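Local coordinates for staphylococcal enterotoxin-like toxin (Staphylococcus aureus, PDB 4DXF), which probably binds host glycans as a staphylococcal superantigen-like protein with an OB-fold domain and a beta-grasp domain, at residues A[68-81]-A[91-103]. Residues are numbered along the deposited sequence; the frame is centred on the assembly and turned at random.
Sequences YGEGVHRNVDVFVV and KYSVGGITKSNSK
Strand 76-80 pairs antiparallel with 97-99: D77 and T98 form a hydrogen-bonded pair, D77 N to T98 O and T98 N to D77 O, both 2.9 Å, and F79 N also bonds G96 O, just beyond the last bridge, V78 with I97. Strand 92-99 is broken at G95-G96; on its 92-94 side S93 OG, anti to its own backbone N (chi1 -178°), accepts the V81 N-H at 3.0 Å, and a water bonded to S93 OG, F79 O and G95 O joins the two strands. At the other end S100 N meets N75 O from above the carbonyl plane. S100 OG donates to D77 OD1 at 2.7 Å, 48° out of the carboxylate plane, while a second water links D77 OD2 to N101 N. D77 is held further by K133, which also bonds T98 OG1, and by N32 N. I97 CG2 lies 3.8 Å from V76 CG1 and 3.4 Å from Y68 OH, which donates to a water that in turn donates to I97 O. This hairpin belongs to the OB-fold barrel. A G1 bulge at N75 and V76, opposite E33, marks the corner between strands 71-74 and 76-80; strand 28-31 flanks 76-80, I58 of strand 56-59 packs on V78 and I97, and helix 138-153 touches F79 and V81.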
loop_
_atom_site.group_PDB
_atom_site.type_symbol
_atom_site.label_atom_id
_atom_site.label_comp_id
_atom_site.label_asym_id
_atom_site.label_seq_id
_atom_site.Cartn_x
_atom_site.Cartn_y
_atom_site.Cartn_z
ATOM N N TYR A 68 9.336 7.552 14.622
ATOM C CA TYR A 68 8.546 7.290 15.844
ATOM C C TYR A 68 9.358 6.722 17.021
ATOM O O TYR A 68 9.675 5.525 17.033
ATOM C CB TYR A 68 7.383 6.324 15.596
ATOM C CG TYR A 68 6.458 6.776 14.519
ATOM C CD1 TYR A 68 5.486 7.734 14.768
ATOM C CD2 TYR A 68 6.546 6.212 13.242
ATOM C CE1 TYR A 68 4.599 8.155 13.723
ATOM C CE2 TYR A 68 5.726 6.650 12.205
ATOM C CZ TYR A 68 4.713 7.580 12.471
ATOM O OH TYR A 68 3.881 8.016 11.443
ATOM N N GLY A 69 9.623 7.571 18.025
ATOM C CA GLY A 69 10.323 7.136 19.236
ATOM C C GLY A 69 9.482 6.357 20.220
ATOM O O GLY A 69 8.261 6.238 20.056
ATOM N N GLU A 70 10.121 5.822 21.266
ATOM C CA GLU A 70 9.437 5.087 22.290
ATOM C C GLU A 70 8.284 5.916 22.875
ATOM O O GLU A 70 8.443 7.095 23.042
ATOM C CB GLU A 70 10.434 4.751 23.434
ATOM C CG GLU A 70 9.761 3.998 24.572
ATOM C CD GLU A 70 10.701 3.601 25.701
ATOM O OE1 GLU A 70 10.604 4.201 26.793
ATOM O OE2 GLU A 70 11.534 2.706 25.507
ATOM N N GLY A 71 7.147 5.293 23.156
ATOM C CA GLY A 71 6.052 5.976 23.840
ATOM C C GLY A 71 4.791 6.026 22.992
ATOM O O GLY A 71 4.549 5.134 22.143
ATOM N N VAL A 72 4.030 7.095 23.210
ATOM C CA VAL A 72 2.671 7.209 22.683
ATOM C C VAL A 72 2.636 8.150 21.523
ATOM O O VAL A 72 3.151 9.223 21.496
ATOM C CB VAL A 72 1.687 7.653 23.824
ATOM C CG1 VAL A 72 0.213 7.861 23.310
ATOM C CG2 VAL A 72 1.673 6.595 24.916
ATOM N N HIS A 73 1.961 7.713 20.469
ATOM C CA HIS A 73 1.774 8.566 19.288
ATOM C C HIS A 73 0.296 8.689 18.982
ATOM O O HIS A 73 -0.370 7.679 18.843
ATOM C CB HIS A 73 2.511 7.931 18.045
ATOM C CG HIS A 73 3.982 7.855 18.295
ATOM N ND1 HIS A 73 4.812 8.913 18.062
ATOM C CD2 HIS A 73 4.722 6.920 18.916
ATOM C CE1 HIS A 73 6.035 8.611 18.472
ATOM N NE2 HIS A 73 6.009 7.408 18.992
ATOM N N ARG A 74 -0.203 9.904 18.858
ATOM C CA ARG A 74 -1.654 10.060 18.694
ATOM C C ARG A 74 -1.990 10.431 17.244
ATOM O O ARG A 74 -1.104 10.747 16.475
ATOM C CB ARG A 74 -2.167 11.080 19.777
ATOM C CG ARG A 74 -1.904 10.481 21.182
ATOM C CD ARG A 74 -2.480 11.404 22.362
ATOM N NE ARG A 74 -3.919 11.140 22.361
ATOM C CZ ARG A 74 -4.542 10.192 23.035
ATOM N NH1 ARG A 74 -3.926 9.345 23.874
ATOM N NH2 ARG A 74 -5.827 10.060 22.827
ATOM N N ASN A 75 -3.263 10.357 16.810
ATOM C CA ASN A 75 -3.595 10.794 15.447
ATOM C C ASN A 75 -2.837 10.007 14.379
ATOM O O ASN A 75 -2.263 10.600 13.471
ATOM C CB ASN A 75 -3.274 12.228 15.137
ATOM C CG ASN A 75 -4.106 13.207 15.963
ATOM O OD1 ASN A 75 -3.546 14.108 16.598
ATOM N ND2 ASN A 75 -5.412 13.034 15.956
ATOM N N VAL A 76 -2.848 8.728 14.616
ATOM C CA VAL A 76 -2.308 7.691 13.699
ATOM C C VAL A 76 -3.458 6.990 12.941
ATOM O O VAL A 76 -4.464 6.562 13.540
ATOM C CB VAL A 76 -1.467 6.737 14.583
ATOM C CG1 VAL A 76 -1.097 5.431 13.852
ATOM C CG2 VAL A 76 -0.242 7.574 14.970
ATOM N N ASP A 77 -3.214 6.786 11.620
ATOM C CA ASP A 77 -4.080 5.992 10.758
ATOM C C ASP A 77 -3.113 4.849 10.280
ATOM O O ASP A 77 -1.946 5.145 10.082
ATOM C CB ASP A 77 -4.469 6.785 9.525
ATOM C CG ASP A 77 -5.600 7.776 9.764
ATOM O OD1 ASP A 77 -5.920 7.975 10.969
ATOM O OD2 ASP A 77 -6.118 8.307 8.759
ATOM N N VAL A 78 -3.620 3.642 10.173
ATOM C CA VAL A 78 -2.800 2.507 9.637
ATOM C C VAL A 78 -3.590 1.776 8.599
ATOM O O VAL A 78 -4.793 1.435 8.789
ATOM C CB VAL A 78 -2.384 1.566 10.770
ATOM C CG1 VAL A 78 -1.327 0.538 10.238
ATOM C CG2 VAL A 78 -1.712 2.322 11.940
ATOM N N PHE A 79 -2.896 1.522 7.450
ATOM C CA PHE A 79 -3.448 0.649 6.448
ATOM C C PHE A 79 -2.717 -0.700 6.741
ATOM O O PHE A 79 -1.453 -0.712 6.636
ATOM C CB PHE A 79 -3.103 1.224 5.054
ATOM C CG PHE A 79 -3.584 0.312 3.953
ATOM C CD1 PHE A 79 -4.932 0.249 3.649
ATOM C CD2 PHE A 79 -2.697 -0.512 3.293
ATOM C CE1 PHE A 79 -5.445 -0.689 2.656
ATOM C CE2 PHE A 79 -3.157 -1.464 2.329
ATOM C CZ PHE A 79 -4.517 -1.536 1.972
ATOM N N VAL A 80 -3.498 -1.735 7.008
ATOM C CA VAL A 80 -3.052 -3.050 7.502
ATOM C C VAL A 80 -3.318 -4.108 6.450
ATOM O O VAL A 80 -4.430 -4.274 5.993
ATOM C CB VAL A 80 -3.738 -3.453 8.855
ATOM C CG1 VAL A 80 -3.397 -4.907 9.327
ATOM C CG2 VAL A 80 -3.393 -2.461 9.905
ATOM N N VAL A 81 -2.275 -4.922 6.221
ATOM C CA VAL A 81 -2.458 -6.162 5.468
ATOM C C VAL A 81 -1.800 -7.235 6.373
ATOM O O VAL A 81 -0.561 -7.182 6.521
ATOM C CB VAL A 81 -1.680 -6.069 4.098
ATOM C CG1 VAL A 81 -1.841 -7.447 3.332
ATOM C CG2 VAL A 81 -2.246 -4.982 3.212
ATOM N N LYS A 91 -0.722 -10.953 14.821
ATOM C CA LYS A 91 -1.278 -9.813 14.049
ATOM C C LYS A 91 -0.165 -8.864 13.750
ATOM O O LYS A 91 0.307 -8.081 14.579
ATOM C CB LYS A 91 -2.402 -9.125 14.852
ATOM C CG LYS A 91 -3.464 -10.044 15.255
ATOM C CD LYS A 91 -4.435 -10.381 14.105
ATOM C CE LYS A 91 -5.599 -11.188 14.586
ATOM N NZ LYS A 91 -6.506 -11.503 13.459
ATOM N N TYR A 92 0.297 -8.947 12.515
ATOM C CA TYR A 92 1.459 -8.312 12.101
ATOM C C TYR A 92 1.175 -7.787 10.708
ATOM O O TYR A 92 0.541 -8.497 9.890
ATOM C CB TYR A 92 2.570 -9.400 12.051
ATOM C CG TYR A 92 3.783 -9.022 11.334
ATOM C CD1 TYR A 92 3.893 -9.254 9.941
ATOM C CD2 TYR A 92 4.896 -8.509 12.000
ATOM C CE1 TYR A 92 5.052 -8.915 9.224
ATOM C CE2 TYR A 92 6.037 -8.125 11.274
ATOM C CZ TYR A 92 6.100 -8.376 9.887
ATOM O OH TYR A 92 7.250 -8.065 9.212
ATOM N N SER A 93 1.673 -6.591 10.476
ATOM C CA SER A 93 1.641 -5.815 9.245
ATOM C C SER A 93 2.835 -4.864 9.111
ATOM O O SER A 93 3.519 -4.480 10.108
ATOM C CB SER A 93 0.251 -5.132 9.092
ATOM O OG SER A 93 0.168 -4.419 7.913
ATOM N N VAL A 94 3.164 -4.462 7.887
ATOM C CA VAL A 94 4.374 -3.717 7.651
ATOM C C VAL A 94 4.145 -2.314 7.126
ATOM O O VAL A 94 3.539 -2.171 6.058
ATOM C CB VAL A 94 5.283 -4.492 6.634
ATOM C CG1 VAL A 94 6.529 -3.697 6.417
ATOM C CG2 VAL A 94 5.556 -5.872 7.204
ATOM N N GLY A 95 4.580 -1.259 7.850
ATOM C CA GLY A 95 4.470 0.102 7.307
ATOM C C GLY A 95 2.999 0.567 7.324
ATOM O O GLY A 95 2.236 0.037 8.126
ATOM N N GLY A 96 2.658 1.501 6.410
ATOM C CA GLY A 96 1.264 1.911 6.203
ATOM C C GLY A 96 0.796 2.906 7.252
ATOM O O GLY A 96 -0.414 3.115 7.395
ATOM N N ILE A 97 1.745 3.506 7.980
ATOM C CA ILE A 97 1.316 4.481 9.090
ATOM C C ILE A 97 1.318 5.832 8.571
ATOM O O ILE A 97 2.343 6.275 7.958
ATOM C CB ILE A 97 2.313 4.422 10.294
ATOM C CG1 ILE A 97 2.402 3.008 10.781
ATOM C CG2 ILE A 97 1.784 5.357 11.422
ATOM C CD1 ILE A 97 3.600 2.718 11.723
ATOM N N THR A 98 0.200 6.596 8.819
ATOM C CA THR A 98 0.104 7.926 8.299
ATOM C C THR A 98 -0.544 8.841 9.432
ATOM O O THR A 98 -1.027 8.308 10.369
ATOM C CB THR A 98 -0.866 8.063 7.085
ATOM O OG1 THR A 98 -2.115 7.505 7.354
ATOM C CG2 THR A 98 -0.240 7.268 5.830
ATOM N N LYS A 99 -0.467 10.123 9.230
ATOM C CA LYS A 99 -1.142 11.116 10.076
ATOM C C LYS A 99 -2.625 11.158 9.716
ATOM O O LYS A 99 -3.000 11.235 8.578
ATOM C CB LYS A 99 -0.559 12.510 9.864
ATOM C CG LYS A 99 -1.104 13.514 10.919
ATOM C CD LYS A 99 -0.129 14.708 11.113
ATOM C CE LYS A 99 -0.455 15.911 10.187
ATOM N NZ LYS A 99 -1.504 16.845 10.756
ATOM N N SER A 100 -3.474 11.143 10.733
ATOM C CA SER A 100 -4.928 11.226 10.526
ATOM C C SER A 100 -5.311 12.567 9.858
ATOM O O SER A 100 -4.631 13.563 9.993
ATOM C CB SER A 100 -5.633 11.124 11.915
ATOM O OG SER A 100 -5.270 9.963 12.646
ATOM N N ASN A 101 -6.409 12.572 9.128
ATOM C CA ASN A 101 -6.938 13.767 8.494
ATOM C C ASN A 101 -7.128 14.885 9.543
ATOM O O ASN A 101 -7.464 14.590 10.679
ATOM C CB ASN A 101 -8.311 13.427 7.957
ATOM C CG ASN A 101 -8.228 12.693 6.608
ATOM O OD1 ASN A 101 -7.132 12.375 6.159
ATOM N ND2 ASN A 101 -9.347 12.446 5.994
ATOM N N SER A 102 -6.988 16.113 9.076
ATOM C CA SER A 102 -7.330 17.331 9.883
ATOM C C SER A 102 -8.528 18.006 9.252
ATOM O O SER A 102 -8.961 19.074 9.708
ATOM C CB SER A 102 -6.113 18.288 9.898
ATOM O OG SER A 102 -5.849 18.709 8.564
ATOM N N LYS A 103 -9.093 17.406 8.225
ATOM C CA LYS A 103 -10.228 17.993 7.478
ATOM C C LYS A 103 -10.833 16.931 6.554
ATOM O O LYS A 103 -10.185 15.898 6.330
ATOM C CB LYS A 103 -9.757 19.197 6.640
ATOM C CG LYS A 103 -8.634 18.877 5.632
ATOM C CD LYS A 103 -8.774 19.692 4.323
ATOM C CE LYS A 103 -8.341 21.132 4.456
ATOM N NZ LYS A 103 -6.863 21.231 4.569
HETATM O O HOH W 1 4.618 7.236 9.012
HETATM O O HOH W 2 -7.997 10.134 8.978
HETATM O O HOH W 3 0.375 -1.800 8.277
HETATM O O HOH W 4 1.863 -6.030 5.748
#